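Local coordinates for protein lasso peptide isopeptidase AtxE2 (Asticcacaulis excentricus, PDB 5TXE) that hydrolyses the isopeptide bond of the lasso peptides astexin-2 and astexin-3, recognising mainly their knotted loop and converting them to linear peptides, at residues A[90-94]-A[95-99]; A[221-224]-A[225-229]; A[363-367]-A[368-372]; A[451-454]-A[455-459]. The protein carries 1 engineered substitution. One frame throughout, in Å; residues are numbered along the deposited sequence.

Interaction 1. Residues A[90-94]-A[95-99]; sequences VKATD and GATDA
From Ala-92 to Gly-95 the chain makes a type I beta turn, with Gly-95 N donating to Ala-92 O at 3.3 Å. Glycine suits its last position, because at a phi of 82° a CB would press against the carbonyl oxygen of Asp-94. Farther along, Ala-99 CA approaches Val-90 O to 3.4 Å, a CA-H...O contact. Lys-91 spans the interior of the loop. With CG anti to the backbone N (chi1 167°) and a bend at the next bond, its chain passes Ala-99, and NZ donates to Thr-97 O at 2.8 Å. NZ also donates a hydrogen bond to water 1, which in turn donates to Gly-95 O. With a methionine in place of Lys-91, the Thr-97 carbonyl would probably lose its charged donor and water 1 its link across the loop. Asp-94 bends back in an Asx turn, its OD1 taking Ala-96 N at 2.8 Å from above the carboxylate plane. Thr-97 OG1 rests against Ala-92 CB at 3.4 Å and meets water 2, which also joins Ala-92 N to Asp-98 O. The whole is a beta-hairpin connection between strands 83-92 and 100-104, in an antiparallel sheet consistent with a propeller blade of the prolyl oligopeptidase family.

Interaction 2. Residues A[221-224]-A[225-229]; sequences PRVL and EPISI
Val-223 and Ile-227 come together across a bend made by the cis peptide bond between Glu-225 and Pro-226, within an otherwise extended chain that has no hydrogen bond between 221-224 and 225-229. Proline suits the bend because its ring makes the cis form far less costly than for other residues. The two branched side chains meet at about a right angle, Val-223 CG1 lying 3.8 Å from Ile-227 CG1 and equally near CD1. The valine puts that methyl anti to its backbone N (chi1 173°), which turns it to the isoleucine. Ile-227 CG1 also lies 3.8 Å from Leu-224 O, so the isoleucine covers a carbonyl as well as a methyl. Beyond the apolar pair, Glu-225 curls over its own backbone: bent at chi2 (-64°), it brings OE1 to Ile-227 N at 2.7 Å. That N-H reaches the oxygen from above the carboxylate plane, and the bond ties together the residues flanking Pro-226. Leu-224 turns its end away, its side chain about 8 Å from that of Trp-116, which binds astexin-3. Backbone bonds from Val-223 to Ala-119 and from Glu-225 to Gly-117 line the segment up beside the loop carrying this tryptophan. Val-223 also packs on Phe-192, Ala-195 and Glu-196 of helix 190-202, while the chain runs on into strand 230-235.

Interaction 3. Residues A[363-367]-A[368-372]; sequences CAQES and ALQPR
Ser-367, Arg-372 and Glu-366 carry the contact in a tight beta-hairpin, whose type I turn from Ser-367 to Gln-370 reverses strand 360-367. Ser-367 and Gln-370 form an antiparallel hydrogen-bonded pair: Ser-367 N meets Gln-370 O at 3.0 Å, in the carbonyl plane, and Gln-370 N returns to Ser-367 O at 2.8 Å. The small serine fits this corner, its OG lying 3.5 Å from Gln-370 CB. Farther from the turn, Arg-372 takes Glu-366 in a side-on salt bridge. Its NE and NH2 both donate to one oxygen, Glu-366 OE2, each at 2.9 Å. That oxygen lies in the guanidinium plane, although the carboxylate is turned 47° from it. Glu-366 sets CG between its backbone N and carbonyl carbon (chi1 56°) and then extends straight, which carries the acid to the arginine. Arginine suits a buried site with many acceptors: Ile-49 O and Thr-51 O take NH1, and Met-52 O takes NH2. Glu-366 in turn has Phe-443 N on OE1 and Gln-352 NE2 on OE2. A leucine at Arg-372 would probably leave the buried Glu-366 charge without its mate and those carbonyls without their donors. On the Ser-367 face of the hairpin, Gln-370 bends at chi2, and NE2, which is also bonded to Asp-389, donates nearly straight (170°) to a lone pair of Pro-371 O at 2.9 Å.

Interaction 4. Residues A[451-454]-A[455-459]; sequences ENPI and LPLAT
Leu-457 holds CG anti to its carbonyl carbon (chi1 -84°), which lays the branch against Pro-453 O, with CG at 3.2 Å; Pro-453 itself turns that carbonyl along the helix through a psi of 107°. This is the first turn of helix 454-459, with Pro-453 as its N-cap. The helix lies in the beta-alpha-beta crossover from strand 431-436 to the parallel strand 463-467 of the alpha/beta-hydrolase domain. Pro-453 O accepts from Leu-457 N at 2.9 Å, the donor tilted from the carbonyl plane. Ile-454 O takes the next amide, Ala-458 N, at 3.1 Å. Proline suits Pro-456 too, since a residue in the first turn need not supply an N-H to the helix. The two proline rings touch through their carbons, Pro-453 CB lying 3.9 Å from Pro-456 CG, and both pack on Leu-43 of helix 40-44. Leu-457 CD1 lies 4.4 Å from Pro-453 CD, and the leucine continues onto Ile-654 of helix 643-662 and Val-464. Ile-454, which like Leu-457 packs its side chain against strand 463-467, lies with that side chain about 10 Å from that of the catalytically important Tyr-438. Next in the series, Leu-455 O accepts twice from Thr-459: from N at 2.8 Å and, above the carbonyl plane, from OG1 at 3.2 Å.

The four contacts follow one another along the chain. Interactions 1 and 3 have centres about 19 Å apart and do not touch, yet strand 384-388, from the sheet that holds strand 360-367, packs on Lys-91 and Ala-99 of interaction 1, and Arg-360 bonds to Thr-93. Interaction 4 belongs to the hydrolase domain and meets interaction 3 directly, Leu-369 CD2 lying 4.0 Å from Leu-455 CD2, so the turn of the hairpin at 363-372, in one of the four-stranded antiparallel sheets, packs against the first turn of a helix of the hydrolase domain. Interaction 2 stands apart, its centre about 38 Å from that of interaction 3 on the opposite side of the chain's centre, near the substrate-binding Trp-116.

Interaction 1. Residues A[90-94]-A[95-99]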
ATOM      1  N   VAL A  90     -24.238  -0.880  -2.880  1.00 32.90           N
ATOM      2  CA  VAL A  90     -24.724  -2.122  -3.465  1.00 34.01           C
ATOM      3  C   VAL A  90     -25.063  -1.819  -4.914  1.00 34.45           C
ATOM      4  O   VAL A  90     -25.659  -0.822  -5.207  1.00 33.57           O
ATOM      5  CB  VAL A  90     -25.946  -2.634  -2.735  1.00 36.33           C
ATOM      6  CG1 VAL A  90     -26.553  -3.803  -3.487  1.00 40.10           C
ATOM      7  CG2 VAL A  90     -25.569  -3.083  -1.333  1.00 36.56           C
ATOM      8  N   LYS A  91     -24.599  -2.651  -5.822  1.00 36.30           N
ATOM      9  CA  LYS A  91     -24.768  -2.430  -7.263  1.00 37.72           C
ATOM     10  C   LYS A  91     -25.130  -3.771  -7.939  1.00 37.35           C
ATOM     11  O   LYS A  91     -24.480  -4.793  -7.685  1.00 42.12           O
ATOM     12  CB  LYS A  91     -23.473  -1.913  -7.832  1.00 39.89           C
ATOM     13  CG  LYS A  91     -23.390  -1.921  -9.339  1.00 40.81           C
ATOM     14  CD  LYS A  91     -24.321  -0.901  -9.947  1.00 40.37           C
ATOM     15  CE  LYS A  91     -23.901  -0.670 -11.395  1.00 41.70           C
ATOM     16  NZ  LYS A  91     -24.706   0.369 -12.041  1.00 45.51           N
ATOM     17  N   ALA A  92     -26.162  -3.775  -8.768  1.00 36.25           N
ATOM     18  CA  ALA A  92     -26.564  -5.019  -9.480  1.00 39.25           C
ATOM     19  C   ALA A  92     -25.481  -5.375 -10.459  1.00 36.71           C
ATOM     20  O   ALA A  92     -24.997  -4.507 -11.197  1.00 37.69           O
ATOM     21  CB  ALA A  92     -27.881  -4.831 -10.211  1.00 41.32           C
ATOM     22  N   THR A  93     -25.086  -6.639 -10.466  1.00 37.26           N
ATOM     23  CA  THR A  93     -24.021  -7.053 -11.348  1.00 42.11           C
ATOM     24  C   THR A  93     -24.429  -7.061 -12.815  1.00 44.51           C
ATOM     25  O   THR A  93     -23.562  -7.052 -13.662  1.00 42.49           O
ATOM     26  CB  THR A  93     -23.458  -8.399 -10.957  1.00 44.80           C
ATOM     27  OG1 THR A  93     -24.521  -9.353 -10.924  1.00 47.69           O
ATOM     28  CG2 THR A  93     -22.878  -8.313  -9.589  1.00 40.58           C
ATOM     29  N   ASP A  94     -25.710  -6.977 -13.139  1.00 46.06           N
ATOM     30  CA  ASP A  94     -26.113  -6.896 -14.577  1.00 50.51           C
ATOM     31  C   ASP A  94     -25.961  -5.525 -15.215  1.00 51.70           C
ATOM     32  O   ASP A  94     -26.182  -5.365 -16.396  1.00 45.78           O
ATOM     33  CB  ASP A  94     -27.553  -7.424 -14.798  1.00 52.82           C
ATOM     34  CG  ASP A  94     -28.636  -6.540 -14.176  1.00 60.73           C
ATOM     35  OD1 ASP A  94     -28.404  -5.354 -13.850  1.00 67.08           O
ATOM     36  OD2 ASP A  94     -29.758  -7.061 -14.000  1.00 65.73           O
ATOM     37  N   GLY A  95     -25.628  -4.507 -14.431  1.00 53.98           N
ATOM     38  CA  GLY A  95     -25.391  -3.199 -15.017  1.00 47.34           C
ATOM     39  C   GLY A  95     -26.614  -2.367 -15.305  1.00 53.03           C
ATOM     40  O   GLY A  95     -26.480  -1.236 -15.731  1.00 56.25           O
ATOM     41  N   ALA A  96     -27.810  -2.883 -15.047  1.00 54.79           N
ATOM     42  CA  ALA A  96     -29.042  -2.226 -15.517  1.00 55.51           C
ATOM     43  C   ALA A  96     -29.602  -1.152 -14.572  1.00 57.93           C
ATOM     44  O   ALA A  96     -30.379  -0.301 -15.003  1.00 59.66           O
ATOM     45  CB  ALA A  96     -30.105  -3.279 -15.787  1.00 57.82           C
ATOM     46  N   THR A  97     -29.252  -1.204 -13.288  1.00 51.06           N
ATOM     47  CA  THR A  97     -29.739  -0.244 -12.289  1.00 47.67           C
ATOM     48  C   THR A  97     -28.582   0.544 -11.647  1.00 53.18           C
ATOM     49  O   THR A  97     -27.455   0.053 -11.499  1.00 43.47           O
ATOM     50  CB  THR A  97     -30.558  -0.953 -11.169  1.00 51.69           C
ATOM     51  OG1 THR A  97     -29.896  -2.159 -10.751  1.00 55.37           O
ATOM     52  CG2 THR A  97     -31.951  -1.344 -11.681  1.00 50.97           C
ATOM     53  N   ASP A  98     -28.865   1.763 -11.230  1.00 54.54           N
ATOM     54  CA  ASP A  98     -27.877   2.549 -10.503  1.00 56.87           C
ATOM     55  C   ASP A  98     -27.491   1.873  -9.185  1.00 49.98           C
ATOM     56  O   ASP A  98     -28.301   1.188  -8.561  1.00 41.63           O
ATOM     57  CB  ASP A  98     -28.427   3.950 -10.179  1.00 62.54           C
ATOM     58  CG  ASP A  98     -28.514   4.852 -11.400  1.00 66.81           C
ATOM     59  OD1 ASP A  98     -27.960   4.522 -12.478  1.00 63.56           O
ATOM     60  OD2 ASP A  98     -29.141   5.907 -11.261  1.00 71.44           O
ATOM     61  N   ALA A  99     -26.253   2.108  -8.759  1.00 42.25           N
ATOM     62  CA  ALA A  99     -25.818   1.770  -7.418  1.00 36.84           C
ATOM     63  C   ALA A  99     -26.631   2.537  -6.402  1.00 34.52           C
ATOM     64  O   ALA A  99     -27.076   3.629  -6.671  1.00 34.13           O
ATOM     65  CB  ALA A  99     -24.360   2.154  -7.251  1.00 41.67           C
TER
HETATM   66  O   HOH W   1     -23.557  -0.359 -14.688  1.00 49.14           O
HETATM   67  O   HOH W   2     -27.916  -1.510  -8.834  1.00 39.28           O
HETATM   68  O   HOH W   3     -30.244  -4.323 -12.553  1.00 45.25           O

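Interaction 2. Residues A[221-224]-A[225-229]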
ATOM      1  N   PRO A 221       4.400   1.991  27.698  1.00 22.94           N
ATOM      2  CA  PRO A 221       4.648   0.622  27.320  1.00 24.40           C
ATOM      3  C   PRO A 221       3.500   0.153  26.424  1.00 24.99           C
ATOM      4  O   PRO A 221       2.366   0.572  26.646  1.00 24.43           O
ATOM      5  CB  PRO A 221       4.596  -0.134  28.637  1.00 24.35           C
ATOM      6  CG  PRO A 221       4.646   0.873  29.705  1.00 25.15           C
ATOM      7  CD  PRO A 221       4.057   2.097  29.112  1.00 23.99           C
ATOM      8  N   ARG A 222       3.806  -0.695  25.446  1.00 24.72           N
ATOM      9  CA  ARG A 222       2.800  -1.348  24.617  1.00 26.69           C
ATOM     10  C   ARG A 222       2.423  -2.689  25.234  1.00 26.08           C
ATOM     11  O   ARG A 222       3.196  -3.288  26.008  1.00 27.76           O
ATOM     12  CB  ARG A 222       3.376  -1.580  23.217  1.00 29.09           C
ATOM     13  CG  ARG A 222       3.912  -0.298  22.653  1.00 34.31           C
ATOM     14  CD  ARG A 222       3.619   0.212  21.231  1.00 47.16           C
ATOM     15  NE  ARG A 222       4.275  -0.511  20.146  1.00 48.48           N
ATOM     16  CZ  ARG A 222       4.614  -0.028  18.931  1.00 50.19           C
ATOM     17  NH1 ARG A 222       4.507   1.257  18.566  1.00 44.12           N
ATOM     18  NH2 ARG A 222       5.136  -0.878  18.053  1.00 49.37           N
ATOM     19  N   VAL A 223       1.270  -3.186  24.840  1.00 23.35           N
ATOM     20  CA  VAL A 223       0.808  -4.474  25.243  1.00 24.39           C
ATOM     21  C   VAL A 223       1.553  -5.516  24.423  1.00 26.86           C
ATOM     22  O   VAL A 223       1.565  -5.463  23.182  1.00 25.53           O
ATOM     23  CB  VAL A 223      -0.694  -4.635  24.924  1.00 26.22           C
ATOM     24  CG1 VAL A 223      -1.152  -6.057  25.183  1.00 25.68           C
ATOM     25  CG2 VAL A 223      -1.540  -3.610  25.709  1.00 28.81           C
ATOM     26  N   LEU A 224       2.120  -6.494  25.109  1.00 32.49           N
ATOM     27  CA  LEU A 224       2.814  -7.640  24.470  1.00 34.75           C
ATOM     28  C   LEU A 224       1.843  -8.781  24.172  1.00 33.87           C
ATOM     29  O   LEU A 224       0.956  -9.076  24.967  1.00 35.27           O
ATOM     30  CB  LEU A 224       3.885  -8.175  25.415  1.00 33.40           C
ATOM     31  CG  LEU A 224       4.925  -7.114  25.813  1.00 40.17           C
ATOM     32  CD1 LEU A 224       5.877  -7.655  26.904  1.00 41.98           C
ATOM     33  CD2 LEU A 224       5.710  -6.643  24.588  1.00 34.48           C
ATOM     34  N   GLU A 225       2.071  -9.471  23.069  1.00 33.66           N
ATOM     35  CA  GLU A 225       1.522 -10.819  22.884  1.00 34.29           C
ATOM     36  C   GLU A 225       1.958 -11.726  24.048  1.00 37.48           C
ATOM     37  O   GLU A 225       3.010 -11.494  24.612  1.00 40.71           O
ATOM     38  CB  GLU A 225       2.035 -11.361  21.558  1.00 34.28           C
ATOM     39  CG  GLU A 225       1.355 -10.740  20.349  1.00 36.16           C
ATOM     40  CD  GLU A 225      -0.137 -11.064  20.308  1.00 40.66           C
ATOM     41  OE1 GLU A 225      -0.611 -11.971  21.049  1.00 44.87           O
ATOM     42  OE2 GLU A 225      -0.853 -10.429  19.517  1.00 41.76           O
ATOM     43  N   PRO A 226       1.221 -12.779  24.416  1.00 40.76           N
ATOM     44  CA  PRO A 226       0.057 -13.285  23.678  1.00 36.30           C
ATOM     45  C   PRO A 226      -1.194 -12.632  24.220  1.00 34.45           C
ATOM     46  O   PRO A 226      -1.348 -12.499  25.432  1.00 32.26           O
ATOM     47  CB  PRO A 226       0.047 -14.783  24.050  1.00 38.43           C
ATOM     48  CG  PRO A 226       0.566 -14.800  25.472  1.00 39.33           C
ATOM     49  CD  PRO A 226       1.563 -13.635  25.582  1.00 37.09           C
ATOM     50  N   ILE A 227      -2.082 -12.242  23.339  1.00 30.10           N
ATOM     51  CA  ILE A 227      -3.387 -11.790  23.756  1.00 32.53           C
ATOM     52  C   ILE A 227      -4.378 -12.596  22.917  1.00 33.78           C
ATOM     53  O   ILE A 227      -4.326 -12.554  21.697  1.00 32.25           O
ATOM     54  CB  ILE A 227      -3.618 -10.307  23.396  1.00 31.55           C
ATOM     55  CG1 ILE A 227      -2.722  -9.381  24.194  1.00 33.07           C
ATOM     56  CG2 ILE A 227      -5.075  -9.915  23.606  1.00 32.36           C
ATOM     57  CD1 ILE A 227      -2.910  -9.397  25.705  1.00 36.24           C
ATOM     58  N   SER A 228      -5.318 -13.279  23.558  1.00 35.02           N
ATOM     59  CA  SER A 228      -6.225 -14.145  22.825  1.00 35.66           C
ATOM     60  C   SER A 228      -7.407 -13.428  22.206  1.00 37.21           C
ATOM     61  O   SER A 228      -7.883 -12.396  22.691  1.00 38.02           O
ATOM     62  CB  SER A 228      -6.854 -15.169  23.766  1.00 39.53           C
ATOM     63  OG  SER A 228      -5.914 -15.699  24.656  1.00 40.80           O
ATOM     64  N   ILE A 229      -7.923 -14.074  21.176  1.00 33.04           N
ATOM     65  CA  ILE A 229      -9.119 -13.659  20.525  1.00 35.06           C
ATOM     66  C   ILE A 229     -10.302 -14.407  21.145  1.00 37.38           C
ATOM     67  O   ILE A 229     -10.192 -15.583  21.396  1.00 40.83           O
ATOM     68  CB  ILE A 229      -8.995 -13.984  19.056  1.00 32.67           C
ATOM     69  CG1 ILE A 229      -7.780 -13.257  18.488  1.00 33.10           C
ATOM     70  CG2 ILE A 229     -10.257 -13.549  18.315  1.00 35.12           C
ATOM     71  CD1 ILE A 229      -7.567 -13.506  16.994  1.00 37.43           C
TER

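Interaction 3. Residues A[363-367]-A[368-372]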
ATOM      1  N   CYS A 363     -14.590  -7.601 -10.566  1.00 30.28           N
ATOM      2  CA  CYS A 363     -13.298  -7.143 -10.030  1.00 36.93           C
ATOM      3  C   CYS A 363     -13.242  -5.639  -9.747  1.00 35.51           C
ATOM      4  O   CYS A 363     -13.911  -4.847 -10.415  1.00 31.83           O
ATOM      5  CB  CYS A 363     -12.206  -7.394 -11.069  1.00 38.40           C
ATOM      6  SG  CYS A 363     -12.059  -9.107 -11.573  1.00 46.19           S
ATOM      7  N   ALA A 364     -12.381  -5.227  -8.820  1.00 32.89           N
ATOM      8  CA  ALA A 364     -11.901  -3.861  -8.886  1.00 32.89           C
ATOM      9  C   ALA A 364     -10.771  -3.839  -9.889  1.00 29.84           C
ATOM     10  O   ALA A 364     -10.068  -4.818 -10.041  1.00 29.79           O
ATOM     11  CB  ALA A 364     -11.405  -3.391  -7.519  1.00 34.18           C
ATOM     12  N   GLN A 365     -10.548  -2.699 -10.536  1.00 30.65           N
ATOM     13  CA  GLN A 365      -9.516  -2.593 -11.554  1.00 28.57           C
ATOM     14  C   GLN A 365      -8.989  -1.175 -11.590  1.00 26.70           C
ATOM     15  O   GLN A 365      -9.729  -0.217 -11.305  1.00 28.88           O
ATOM     16  CB  GLN A 365     -10.115  -2.926 -12.916  1.00 31.95           C
ATOM     17  CG  GLN A 365      -9.135  -2.880 -14.091  1.00 29.39           C
ATOM     18  CD  GLN A 365      -9.152  -1.570 -14.856  1.00 32.59           C
ATOM     19  OE1 GLN A 365     -10.161  -0.880 -14.939  1.00 37.28           O
ATOM     20  NE2 GLN A 365      -8.031  -1.242 -15.470  1.00 32.47           N
ATOM     21  N   GLU A 366      -7.715  -1.036 -11.928  1.00 25.44           N
ATOM     22  CA  GLU A 366      -7.104   0.274 -12.113  1.00 26.41           C
ATOM     23  C   GLU A 366      -5.944   0.201 -13.068  1.00 27.97           C
ATOM     24  O   GLU A 366      -5.397  -0.867 -13.282  1.00 28.75           O
ATOM     25  CB  GLU A 366      -6.665   0.875 -10.758  1.00 27.37           C
ATOM     26  CG  GLU A 366      -5.746   0.031  -9.974  1.00 28.86           C
ATOM     27  CD  GLU A 366      -5.267   0.729  -8.713  1.00 31.64           C
ATOM     28  OE1 GLU A 366      -4.509   1.716  -8.875  1.00 30.15           O
ATOM     29  OE2 GLU A 366      -5.577   0.259  -7.587  1.00 29.48           O
ATOM     30  N   SER A 367      -5.619   1.338 -13.669  1.00 27.62           N
ATOM     31  CA  SER A 367      -4.471   1.429 -14.514  1.00 28.23           C
ATOM     32  C   SER A 367      -4.025   2.877 -14.527  1.00 27.16           C
ATOM     33  O   SER A 367      -4.618   3.716 -13.847  1.00 29.82           O
ATOM     34  CB  SER A 367      -4.783   0.887 -15.924  1.00 28.30           C
ATOM     35  OG  SER A 367      -5.633   1.756 -16.625  1.00 28.92           O
ATOM     36  N   ALA A 368      -3.007   3.174 -15.318  1.00 27.11           N
ATOM     37  CA  ALA A 368      -2.256   4.402 -15.160  1.00 29.61           C
ATOM     38  C   ALA A 368      -3.159   5.597 -15.071  1.00 31.72           C
ATOM     39  O   ALA A 368      -2.922   6.467 -14.211  1.00 31.27           O
ATOM     40  CB  ALA A 368      -1.256   4.589 -16.294  1.00 28.37           C
ATOM     41  N   LEU A 369      -4.138   5.669 -15.969  1.00 28.32           N
ATOM     42  CA  LEU A 369      -5.042   6.812 -16.034  1.00 30.92           C
ATOM     43  C   LEU A 369      -6.449   6.455 -15.656  1.00 27.33           C
ATOM     44  O   LEU A 369      -7.349   7.240 -15.881  1.00 27.70           O
ATOM     45  CB  LEU A 369      -5.027   7.451 -17.413  1.00 33.72           C
ATOM     46  CG  LEU A 369      -3.689   8.092 -17.768  1.00 37.85           C
ATOM     47  CD1 LEU A 369      -3.739   8.663 -19.192  1.00 41.99           C
ATOM     48  CD2 LEU A 369      -3.301   9.200 -16.811  1.00 40.66           C
ATOM     49  N   GLN A 370      -6.617   5.344 -14.960  1.00 27.87           N
ATOM     50  CA  GLN A 370      -7.931   4.898 -14.491  1.00 28.98           C
ATOM     51  C   GLN A 370      -7.871   4.594 -13.015  1.00 28.69           C
ATOM     52  O   GLN A 370      -7.299   3.608 -12.613  1.00 29.34           O
ATOM     53  CB  GLN A 370      -8.314   3.586 -15.225  1.00 33.07           C
ATOM     54  CG  GLN A 370      -9.561   2.887 -14.713  1.00 31.71           C
ATOM     55  CD  GLN A 370     -10.762   3.767 -14.931  1.00 34.60           C
ATOM     56  OE1 GLN A 370     -11.114   3.995 -16.061  1.00 33.93           O
ATOM     57  NE2 GLN A 370     -11.343   4.337 -13.853  1.00 35.71           N
ATOM     58  N   PRO A 371      -8.474   5.431 -12.185  1.00 31.68           N
ATOM     59  CA  PRO A 371      -8.546   5.126 -10.758  1.00 31.40           C
ATOM     60  C   PRO A 371      -9.414   3.923 -10.509  1.00 30.46           C
ATOM     61  O   PRO A 371     -10.172   3.510 -11.367  1.00 30.14           O
ATOM     62  CB  PRO A 371      -9.195   6.356 -10.107  1.00 30.82           C
ATOM     63  CG  PRO A 371      -9.477   7.307 -11.204  1.00 34.77           C
ATOM     64  CD  PRO A 371      -9.026   6.751 -12.526  1.00 35.20           C
ATOM     65  N   ARG A 372      -9.330   3.401  -9.314  1.00 24.91           N
ATOM     66  CA  ARG A 372      -9.986   2.201  -9.008  1.00 30.34           C
ATOM     67  C   ARG A 372     -11.513   2.261  -9.259  1.00 32.94           C
ATOM     68  O   ARG A 372     -12.228   3.167  -8.789  1.00 34.72           O
ATOM     69  CB  ARG A 372      -9.686   1.794  -7.568  1.00 31.53           C
ATOM     70  CG  ARG A 372      -9.773   0.321  -7.326  1.00 32.62           C
ATOM     71  CD  ARG A 372      -9.276  -0.047  -5.931  1.00 29.80           C
ATOM     72  NE  ARG A 372      -7.841   0.147  -5.859  1.00 28.29           N
ATOM     73  CZ  ARG A 372      -7.178   0.335  -4.728  1.00 31.32           C
ATOM     74  NH1 ARG A 372      -7.810   0.340  -3.557  1.00 32.14           N
ATOM     75  NH2 ARG A 372      -5.868   0.487  -4.746  1.00 33.13           N
TER
HETATM   76  O   HOH W   4      -4.956   3.676 -17.960  1.00 31.15           O

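Interaction 4. Residues A[451-454]-A[455-459]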
ATOM      1  N   GLU A 451       1.807  10.378  -1.578  1.00 27.96           N
ATOM      2  CA  GLU A 451       2.463  11.567  -1.046  1.00 29.67           C
ATOM      3  C   GLU A 451       2.905  12.531  -2.149  1.00 27.23           C
ATOM      4  O   GLU A 451       3.163  13.704  -1.871  1.00 26.41           O
ATOM      5  CB  GLU A 451       3.809  11.176  -0.430  1.00 33.29           C
ATOM      6  CG  GLU A 451       3.963  10.935   1.018  1.00 38.43           C
ATOM      7  CD  GLU A 451       3.528  12.064   1.972  1.00 40.19           C
ATOM      8  OE1 GLU A 451       4.388  12.830   2.597  1.00 30.01           O
ATOM      9  OE2 GLU A 451       2.296  12.030   2.180  1.00 35.11           O
ATOM     10  N   ASN A 452       3.152  12.012  -3.345  1.00 24.13           N
ATOM     11  CA  ASN A 452       3.797  12.816  -4.372  1.00 27.00           C
ATOM     12  C   ASN A 452       2.970  12.792  -5.623  1.00 27.69           C
ATOM     13  O   ASN A 452       2.921  11.769  -6.297  1.00 29.52           O
ATOM     14  CB  ASN A 452       5.201  12.305  -4.632  1.00 27.80           C
ATOM     15  CG  ASN A 452       6.115  12.510  -3.415  1.00 25.78           C
ATOM     16  OD1 ASN A 452       6.607  13.602  -3.200  1.00 22.24           O
ATOM     17  ND2 ASN A 452       6.288  11.454  -2.595  1.00 26.38           N
ATOM     18  N   PRO A 453       2.324  13.910  -5.949  1.00 26.25           N
ATOM     19  CA  PRO A 453       1.174  13.897  -6.878  1.00 27.18           C
ATOM     20  C   PRO A 453       1.564  13.884  -8.391  1.00 25.72           C
ATOM     21  O   PRO A 453       2.039  14.892  -8.942  1.00 25.22           O
ATOM     22  CB  PRO A 453       0.456  15.181  -6.514  1.00 24.48           C
ATOM     23  CG  PRO A 453       1.527  16.079  -6.099  1.00 24.30           C
ATOM     24  CD  PRO A 453       2.576  15.256  -5.428  1.00 26.15           C
ATOM     25  N   ILE A 454       1.376  12.754  -9.035  1.00 22.80           N
ATOM     26  CA  ILE A 454       2.072  12.494 -10.277  1.00 23.25           C
ATOM     27  C   ILE A 454       1.472  13.325 -11.389  1.00 24.76           C
ATOM     28  O   ILE A 454       2.171  14.076 -12.059  1.00 27.44           O
ATOM     29  CB  ILE A 454       2.002  10.990 -10.589  1.00 25.63           C
ATOM     30  CG1 ILE A 454       2.960  10.282  -9.669  1.00 22.76           C
ATOM     31  CG2 ILE A 454       2.386  10.714 -12.055  1.00 24.65           C
ATOM     32  CD1 ILE A 454       2.725   8.807  -9.604  1.00 25.42           C
ATOM     33  N   LEU A 455       0.167  13.245 -11.549  1.00 23.77           N
ATOM     34  CA  LEU A 455      -0.450  13.965 -12.646  1.00 26.49           C
ATOM     35  C   LEU A 455      -0.365  15.460 -12.437  1.00 27.39           C
ATOM     36  O   LEU A 455      -0.001  16.163 -13.353  1.00 26.80           O
ATOM     37  CB  LEU A 455      -1.900  13.456 -12.878  1.00 32.32           C
ATOM     38  CG  LEU A 455      -2.045  11.920 -13.141  1.00 34.99           C
ATOM     39  CD1 LEU A 455      -3.519  11.508 -13.349  1.00 33.31           C
ATOM     40  CD2 LEU A 455      -1.240  11.524 -14.366  1.00 32.65           C
ATOM     41  N   PRO A 456      -0.680  15.972 -11.207  1.00 27.17           N
ATOM     42  CA  PRO A 456      -0.452  17.380 -10.986  1.00 26.28           C
ATOM     43  C   PRO A 456       0.973  17.853 -11.224  1.00 28.58           C
ATOM     44  O   PRO A 456       1.168  18.951 -11.724  1.00 27.55           O
ATOM     45  CB  PRO A 456      -0.879  17.568  -9.548  1.00 30.84           C
ATOM     46  CG  PRO A 456      -1.888  16.489  -9.305  1.00 28.52           C
ATOM     47  CD  PRO A 456      -1.337  15.335 -10.051  1.00 28.16           C
ATOM     48  N   LEU A 457       1.986  17.037 -10.922  1.00 28.72           N
ATOM     49  CA  LEU A 457       3.358  17.440 -11.245  1.00 28.43           C
ATOM     50  C   LEU A 457       3.552  17.592 -12.781  1.00 30.68           C
ATOM     51  O   LEU A 457       4.185  18.551 -13.267  1.00 30.41           O
ATOM     52  CB  LEU A 457       4.372  16.427 -10.719  1.00 28.03           C
ATOM     53  CG  LEU A 457       4.775  16.589  -9.255  1.00 29.15           C
ATOM     54  CD1 LEU A 457       5.496  15.384  -8.673  1.00 27.28           C
ATOM     55  CD2 LEU A 457       5.617  17.812  -9.080  1.00 29.44           C
ATOM     56  N   ALA A 458       3.035  16.635 -13.541  1.00 30.31           N
ATOM     57  CA  ALA A 458       3.097  16.755 -14.985  1.00 33.96           C
ATOM     58  C   ALA A 458       2.320  18.004 -15.460  1.00 32.00           C
ATOM     59  O   ALA A 458       2.806  18.739 -16.281  1.00 34.46           O
ATOM     60  CB  ALA A 458       2.545  15.527 -15.638  1.00 31.01           C
ATOM     61  N   THR A 459       1.143  18.232 -14.920  1.00 31.29           N
ATOM     62  CA  THR A 459       0.391  19.401 -15.248  1.00 33.27           C
ATOM     63  C   THR A 459       1.203  20.664 -14.991  1.00 35.58           C
ATOM     64  O   THR A 459       1.082  21.642 -15.706  1.00 39.40           O
ATOM     65  CB  THR A 459      -0.924  19.413 -14.492  1.00 35.74           C
ATOM     66  OG1 THR A 459      -1.736  18.304 -14.937  1.00 36.01           O
ATOM     67  CG2 THR A 459      -1.643  20.709 -14.690  1.00 42.92           C
TER